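Local atomic coordinates of cell division GTPase FtsZ, diverged (PDB entry 3V3T), a protein that is a diverged member of the tubulin/FtsZ superfamily, pairing a Rossmann-like GTPase-family domain with a TubZ-like C-terminal domain. Residues T253-V258 with K273-K278; I215-D220 with K279-A284; E222-A227 with E259-I264. The protein carries 1 engineered substitution. One frame throughout, in Å; residues are numbered along the deposited sequence.

Interaction 1. Residues T253-V258 with K273-K278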
# COMPACT_ATOMS: atom_id res chain seq x y z
N THR A 253 23.15 -5.65 3.97
CA THR A 253 24.51 -5.27 3.61
C THR A 253 25.55 -6.30 4.05
O THR A 253 26.60 -6.44 3.42
CB THR A 253 24.89 -3.90 4.19
OG1 THR A 253 24.60 -3.87 5.59
CG2 THR A 253 24.10 -2.80 3.50
N ARG A 254 25.26 -7.01 5.14
CA ARG A 254 26.17 -8.05 5.63
C ARG A 254 25.42 -9.36 5.82
O ARG A 254 24.21 -9.42 5.66
CB ARG A 254 26.80 -7.64 6.97
CG ARG A 254 26.87 -6.14 7.22
CD ARG A 254 27.63 -5.84 8.51
NE ARG A 254 27.70 -4.41 8.80
CZ ARG A 254 28.61 -3.84 9.58
NH1 ARG A 254 29.55 -4.59 10.15
NH2 ARG A 254 28.60 -2.53 9.79
N VAL A 255 26.16 -10.41 6.18
CA VAL A 255 25.55 -11.66 6.60
C VAL A 255 24.75 -11.37 7.86
O VAL A 255 25.24 -10.67 8.75
CB VAL A 255 26.61 -12.72 6.95
CG1 VAL A 255 26.01 -13.85 7.77
CG2 VAL A 255 27.27 -13.24 5.69
N VAL A 256 23.53 -11.88 7.94
CA VAL A 256 22.72 -11.71 9.14
C VAL A 256 22.15 -13.04 9.60
O VAL A 256 22.16 -14.02 8.87
CB VAL A 256 21.58 -10.70 8.93
CG1 VAL A 256 22.15 -9.35 8.52
CG2 VAL A 256 20.59 -11.22 7.89
N ASP A 257 21.65 -13.05 10.83
CA ASP A 257 21.00 -14.23 11.38
C ASP A 257 19.53 -14.20 10.99
O ASP A 257 18.73 -13.47 11.58
CB ASP A 257 21.15 -14.23 12.90
CG ASP A 257 20.37 -15.34 13.57
OD1 ASP A 257 19.92 -16.26 12.86
OD2 ASP A 257 20.21 -15.30 14.81
N VAL A 258 19.17 -14.99 9.99
CA VAL A 258 17.81 -14.97 9.46
C VAL A 258 16.79 -15.49 10.47
O VAL A 258 15.63 -15.09 10.43
CB VAL A 258 17.72 -15.78 8.17
CG1 VAL A 258 16.31 -16.27 7.95
CG2 VAL A 258 18.19 -14.94 6.99
N LYS A 273 16.51 -14.82 0.31
CA LYS A 273 17.54 -13.98 0.90
C LYS A 273 18.55 -13.49 -0.13
O LYS A 273 18.84 -14.18 -1.12
CB LYS A 273 18.27 -14.70 2.04
CG LYS A 273 19.36 -13.85 2.70
CD LYS A 273 20.20 -14.62 3.71
CE LYS A 273 21.31 -13.73 4.29
NZ LYS A 273 22.08 -14.34 5.41
N GLY A 274 19.07 -12.29 0.11
CA GLY A 274 20.07 -11.72 -0.77
C GLY A 274 20.84 -10.61 -0.09
O GLY A 274 20.65 -10.34 1.10
N TYR A 275 21.71 -9.97 -0.86
CA TYR A 275 22.51 -8.87 -0.35
C TYR A 275 22.41 -7.64 -1.25
O TYR A 275 22.02 -7.74 -2.41
CB TYR A 275 23.97 -9.31 -0.19
CG TYR A 275 24.10 -10.51 0.71
CD1 TYR A 275 24.16 -10.36 2.10
CD2 TYR A 275 24.13 -11.79 0.19
CE1 TYR A 275 24.25 -11.47 2.93
CE2 TYR A 275 24.23 -12.90 1.01
CZ TYR A 275 24.29 -12.74 2.38
OH TYR A 275 24.39 -13.84 3.19
N ASN A 276 22.74 -6.49 -0.69
CA ASN A 276 22.89 -5.29 -1.49
C ASN A 276 23.90 -4.39 -0.82
O ASN A 276 24.31 -4.65 0.30
CB ASN A 276 21.55 -4.57 -1.69
CG ASN A 276 21.09 -3.84 -0.45
OD1 ASN A 276 21.22 -2.62 -0.35
ND2 ASN A 276 20.55 -4.59 0.50
N SER A 277 24.29 -3.32 -1.50
CA SER A 277 25.39 -2.49 -1.04
C SER A 277 24.91 -1.34 -0.16
O SER A 277 25.72 -0.66 0.47
CB SER A 277 26.15 -1.92 -2.25
OG SER A 277 25.24 -1.38 -3.20
N LYS A 278 23.59 -1.15 -0.08
CA LYS A 278 23.03 0.08 0.46
C LYS A 278 22.24 -0.03 1.77
O LYS A 278 22.57 0.63 2.76
CB LYS A 278 22.19 0.79 -0.61
CG LYS A 278 22.99 1.22 -1.83
CD LYS A 278 22.10 1.74 -2.95
CE LYS A 278 22.94 2.15 -4.16
NZ LYS A 278 22.11 2.66 -5.29

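Interaction 2. Residues I215-D220 with K279-A284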
# COMPACT_ATOMS: atom_id res chain seq x y z
N ILE A 215 6.90 -3.57 4.80
CA ILE A 215 8.29 -3.37 4.40
C ILE A 215 9.02 -2.70 5.55
O ILE A 215 8.56 -1.68 6.05
CB ILE A 215 8.40 -2.46 3.14
CG1 ILE A 215 7.55 -3.02 2.00
CG2 ILE A 215 9.86 -2.29 2.71
CD1 ILE A 215 7.48 -2.11 0.78
N LEU A 216 10.14 -3.28 5.98
CA LEU A 216 10.93 -2.71 7.08
C LEU A 216 12.37 -2.45 6.68
O LEU A 216 12.99 -3.27 6.02
CB LEU A 216 10.96 -3.67 8.28
CG LEU A 216 9.60 -4.09 8.85
CD1 LEU A 216 9.77 -5.26 9.82
CD2 LEU A 216 8.92 -2.91 9.54
N GLU A 217 12.90 -1.30 7.09
CA GLU A 217 14.33 -1.08 7.01
C GLU A 217 14.93 -0.85 8.40
O GLU A 217 14.33 -0.20 9.26
CB GLU A 217 14.66 0.04 6.03
CG GLU A 217 14.40 -0.37 4.57
CD GLU A 217 14.70 0.73 3.57
OE1 GLU A 217 15.18 1.80 3.97
OE2 GLU A 217 14.45 0.52 2.36
N PHE A 218 16.11 -1.41 8.64
CA PHE A 218 16.71 -1.35 9.96
C PHE A 218 18.19 -0.99 9.93
O PHE A 218 18.86 -1.14 8.90
CB PHE A 218 16.51 -2.67 10.71
CG PHE A 218 17.19 -3.85 10.09
CD1 PHE A 218 18.43 -4.27 10.56
CD2 PHE A 218 16.59 -4.56 9.07
CE1 PHE A 218 19.07 -5.38 10.00
CE2 PHE A 218 17.20 -5.66 8.50
CZ PHE A 218 18.45 -6.08 8.98
N ASP A 219 18.66 -0.53 11.08
CA ASP A 219 20.02 -0.03 11.24
C ASP A 219 21.07 -1.13 11.15
O ASP A 219 20.95 -2.16 11.81
CB ASP A 219 20.14 0.68 12.59
CG ASP A 219 21.47 1.37 12.77
OD1 ASP A 219 22.39 1.12 11.96
OD2 ASP A 219 21.60 2.17 13.72
N ASP A 220 22.10 -0.89 10.34
CA ASP A 220 23.20 -1.83 10.20
C ASP A 220 23.98 -1.94 11.50
O ASP A 220 24.78 -2.86 11.68
CB ASP A 220 24.14 -1.38 9.07
CG ASP A 220 24.78 -0.03 9.34
OD1 ASP A 220 24.07 0.88 9.82
OD2 ASP A 220 25.99 0.13 9.08
N LYS A 279 21.20 -0.85 1.79
CA LYS A 279 20.28 -0.86 2.92
C LYS A 279 20.00 -2.25 3.48
O LYS A 279 20.35 -3.26 2.88
CB LYS A 279 18.96 -0.17 2.54
CG LYS A 279 19.12 1.33 2.34
CD LYS A 279 17.81 2.02 2.07
CE LYS A 279 17.99 3.52 2.00
NZ LYS A 279 16.72 4.22 1.66
N ASN A 280 19.37 -2.29 4.65
CA ASN A 280 18.91 -3.54 5.22
C ASN A 280 17.40 -3.56 5.24
O ASN A 280 16.76 -2.78 5.94
CB ASN A 280 19.45 -3.75 6.63
CG ASN A 280 20.95 -3.75 6.66
OD1 ASN A 280 21.59 -4.70 6.20
ND2 ASN A 280 21.53 -2.69 7.21
N ILE A 281 16.84 -4.46 4.45
CA ILE A 281 15.41 -4.41 4.22
C ILE A 281 14.77 -5.78 4.34
O ILE A 281 15.30 -6.78 3.84
CB ILE A 281 15.10 -3.72 2.87
CG1 ILE A 281 13.61 -3.81 2.53
CG2 ILE A 281 15.93 -4.30 1.77
CD1 ILE A 281 13.22 -2.94 1.33
N VAL A 282 13.65 -5.82 5.05
CA VAL A 282 12.82 -7.01 5.15
C VAL A 282 11.45 -6.71 4.56
O VAL A 282 10.80 -5.72 4.91
CB VAL A 282 12.62 -7.44 6.62
CG1 VAL A 282 11.79 -8.73 6.70
CG2 VAL A 282 13.95 -7.59 7.34
N VAL A 283 11.00 -7.59 3.67
CA VAL A 283 9.65 -7.51 3.16
C VAL A 283 8.89 -8.74 3.61
O VAL A 283 9.28 -9.86 3.28
CB VAL A 283 9.65 -7.46 1.63
CG1 VAL A 283 8.21 -7.32 1.10
CG2 VAL A 283 10.52 -6.31 1.15
N ALA A 284 7.82 -8.53 4.37
CA ALA A 284 6.98 -9.62 4.85
C ALA A 284 5.62 -9.57 4.16
O ALA A 284 4.94 -8.55 4.22
CB ALA A 284 6.82 -9.54 6.36

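Interaction 3. Residues E222-A227 with E259-I264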
# COMPACT_ATOMS: atom_id res chain seq x y z
N GLU A 222 23.13 -1.60 15.50
CA GLU A 222 22.85 -2.33 16.75
C GLU A 222 22.46 -3.79 16.56
O GLU A 222 22.40 -4.30 15.44
CB GLU A 222 21.79 -1.59 17.59
CG GLU A 222 20.66 -0.98 16.78
CD GLU A 222 19.74 -0.10 17.61
OE1 GLU A 222 19.69 -0.27 18.85
OE2 GLU A 222 19.05 0.77 17.02
N ASP A 223 22.23 -4.48 17.67
CA ASP A 223 21.75 -5.85 17.65
C ASP A 223 20.57 -5.96 16.67
O ASP A 223 19.69 -5.10 16.63
CB ASP A 223 21.34 -6.26 19.06
CG ASP A 223 20.67 -7.61 19.10
OD1 ASP A 223 21.34 -8.59 19.48
OD2 ASP A 223 19.46 -7.71 18.77
N ILE A 224 20.56 -7.02 15.87
CA ILE A 224 19.58 -7.11 14.80
C ILE A 224 18.15 -7.24 15.32
O ILE A 224 17.23 -6.69 14.73
CB ILE A 224 19.92 -8.24 13.79
CG1 ILE A 224 18.98 -8.19 12.60
CG2 ILE A 224 19.87 -9.61 14.46
CD1 ILE A 224 19.40 -9.10 11.49
N GLN A 225 17.96 -7.94 16.44
CA GLN A 225 16.63 -8.01 17.05
C GLN A 225 16.16 -6.63 17.56
O GLN A 225 14.99 -6.26 17.40
CB GLN A 225 16.59 -9.03 18.19
CG GLN A 225 16.73 -10.48 17.74
CD GLN A 225 16.58 -11.47 18.90
OE1 GLN A 225 15.50 -11.61 19.47
NE2 GLN A 225 17.66 -12.16 19.24
N VAL A 226 17.08 -5.88 18.15
CA VAL A 226 16.76 -4.54 18.64
C VAL A 226 16.45 -3.58 17.49
O VAL A 226 15.50 -2.81 17.55
CB VAL A 226 17.91 -3.95 19.53
CG1 VAL A 226 17.56 -2.55 20.01
CG2 VAL A 226 18.17 -4.87 20.71
N ALA A 227 17.26 -3.64 16.44
CA ALA A 227 17.06 -2.75 15.29
C ALA A 227 15.71 -3.00 14.61
O ALA A 227 15.06 -2.07 14.17
CB ALA A 227 18.18 -2.91 14.30
N GLU A 259 17.21 -16.35 11.38
CA GLU A 259 16.30 -16.86 12.40
C GLU A 259 15.90 -15.77 13.41
O GLU A 259 14.81 -15.80 13.96
CB GLU A 259 16.87 -18.08 13.13
CG GLU A 259 15.79 -19.04 13.61
CD GLU A 259 14.96 -19.60 12.46
OE1 GLU A 259 15.49 -19.72 11.32
OE2 GLU A 259 13.77 -19.92 12.68
N ALA A 260 16.80 -14.82 13.65
CA ALA A 260 16.50 -13.72 14.55
C ALA A 260 15.54 -12.70 13.92
O ALA A 260 14.77 -12.05 14.62
CB ALA A 260 17.79 -13.03 15.01
N ILE A 261 15.59 -12.55 12.61
CA ILE A 261 14.69 -11.65 11.92
C ILE A 261 13.28 -12.21 11.97
O ILE A 261 12.33 -11.49 12.24
CB ILE A 261 15.09 -11.44 10.44
CG1 ILE A 261 16.43 -10.70 10.34
CG2 ILE A 261 13.98 -10.69 9.66
CD1 ILE A 261 16.93 -10.53 8.94
N LYS A 262 13.16 -13.50 11.69
CA LYS A 262 11.88 -14.19 11.75
C LYS A 262 11.32 -14.10 13.16
O LYS A 262 10.11 -14.00 13.38
CB LYS A 262 12.05 -15.65 11.33
CG LYS A 262 12.43 -15.84 9.87
CD LYS A 262 12.74 -17.30 9.56
CE LYS A 262 13.14 -17.47 8.10
NZ LYS A 262 13.59 -18.85 7.76
N SER A 263 12.23 -14.10 14.13
CA SER A 263 11.84 -14.03 15.53
C SER A 263 11.09 -12.73 15.82
O SER A 263 10.12 -12.70 16.59
CB SER A 263 13.07 -14.17 16.42
OG SER A 263 12.73 -13.97 17.78
N ILE A 264 11.53 -11.65 15.20
CA ILE A 264 10.91 -10.36 15.47
C ILE A 264 9.78 -10.05 14.50
O ILE A 264 8.76 -9.47 14.87
CB ILE A 264 11.94 -9.22 15.44
CG1 ILE A 264 13.02 -9.44 16.49
CG2 ILE A 264 11.25 -7.89 15.71
CD1 ILE A 264 12.53 -9.20 17.89

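Interaction 1. Residues T253-V258 with K273-K278
Lys273 NZ is held loosely by two oxygens, Val256 O across the contact at 3.5 Å and the OH of Tyr275, two residues along its own strand, at 3.2 Å; both bonds are weak. Residues 253-258 lead from strand 247-252 into helix 258-265, and strand 270-275 returns parallel to the first, so the contact joins the loop leaving the first strand of a beta-alpha-beta unit to the C-terminal end of the second. In Lys273 CG is anti to the backbone N (chi1 -180°), and the extended chain beyond it carries NZ to Val256. On the way its CD passes 3.9 Å from Val258 CG2. The Tyr275 ring meets the loop with its edge: Arg254 O, which also takes a hydrogen bond from Thr252 OG1, lies in the ring plane 3.4 Å from CE1, and the Val255 side chain lies alongside, its CG2 3.9 Å from Tyr275 OH. At the other end Thr253 CA directs a nearly straight C-H...O contact at Asn276 O, 3.4 Å away. Asn276 turns its ND2 to Lys279 O and Ser251 OG, while its OD1 accepts from Lys278 N at 2.8 Å in an Asx turn, the donor standing 47° out of the carbonyl plane.

Interaction 2. Residues I215-D220 with K279-A284
Phe218 places CG between its backbone N and carbonyl carbon (chi1 65°), and Asn280 places CG anti to its carbonyl carbon (chi1 -60°); these rotamers set the ring against Asn280 CB. The pair lies beside antiparallel neighbours 211-217 and 281-287 in the mixed sheet of the TubZ-like C-terminal domain. CB stands over one ring face, offset toward the rim, in a CH-pi contact 3.5 Å from the ring centroid, while the amide plane is turned 29° from the ring. Asn280 OD1 accepts from Thr253 N, which ties the side chain to the neighbouring loop. Next along the strands, Leu216 and Val282 form a hydrogen-bonded pair: Leu216 N to Val282 O is 2.7 Å and Val282 N to Leu216 O is 2.8 Å. Phe218 N continues the pattern to Asn280 O at 3.1 Å. The face carrying Ile215, Glu217, Ile281 and Val283 turns to helix 172-187. There Glu217 OE1 makes a long salt bridge to Lys279 NZ, 3.7 Å, the lysine having Asp185 as its stronger partner. On this face Ile215 and Ile281 lie side by side, CG2 of the former 3.7 Å from CD1 of the latter.

Interaction 3. Residues E222-A227 with E259-I264
Two helices on the same side of the C-terminal domain's sheet meet here, the first turn of helix 224-233 packing against helix 258-265. Across the interface the evidence is of apolar contact, with no hydrogen bond between the segments. Ile224 crosses Ile261 at about a right angle and brings CD1 to 3.6 Å from Ile261 CG1; its CG1 is anti to the backbone N (chi1 -173°), leaving CG2 to approach Ala260 CB at 4.0 Å. That small methyl also receives Gln225 CG, 3.9 Å away, and the two CA atoms of Gln225 and Ala260 come within 6.2 Å of each other. Ile264 passes across the glutamine, its CG1 3.8 Å from Gln225 O, and also reaches Leu228 and Leu232 further along helix 224-233. The helix start is fixed by Asp223 at the N-cap, whose OD2 uses its anti lone pair to accept from Val226 N at 3.1 Å, with a weaker bond from Gln225 N. Phe218 and Val256 border Ile224, joining the interface to the loops beside it. Paired helices covering one sheet face, with helix 172-187 across the other, are consistent with the C-terminal alpha/beta domain of the tubulin/FtsZ family.

Overall arrangement
All three contacts lie on one side of the chain's centre, within the TubZ-like C-terminal domain. Interaction 2 pairs two strands of the sheet, and interaction 1 is about 10 Å from it, centre to centre; a probable hydrogen bond from Thr253 N to Asn280 OD1, 2.9 Å, joins them. Interaction 3 is about 11 Å from interaction 2, again between centres, and covers the sheet face bearing Leu216 and Val282: Phe218 CE1 lies 3.8 Å from Ile224 CG1, and Val282 CG2 lies 3.9 Å from Ile261 CG2. Interactions 1 and 3, about 13 Å apart by centres, meet at Val256, whose CB is 3.7 Å from Ile224 CD1. Direct contacts thus link all three pairs of interactions.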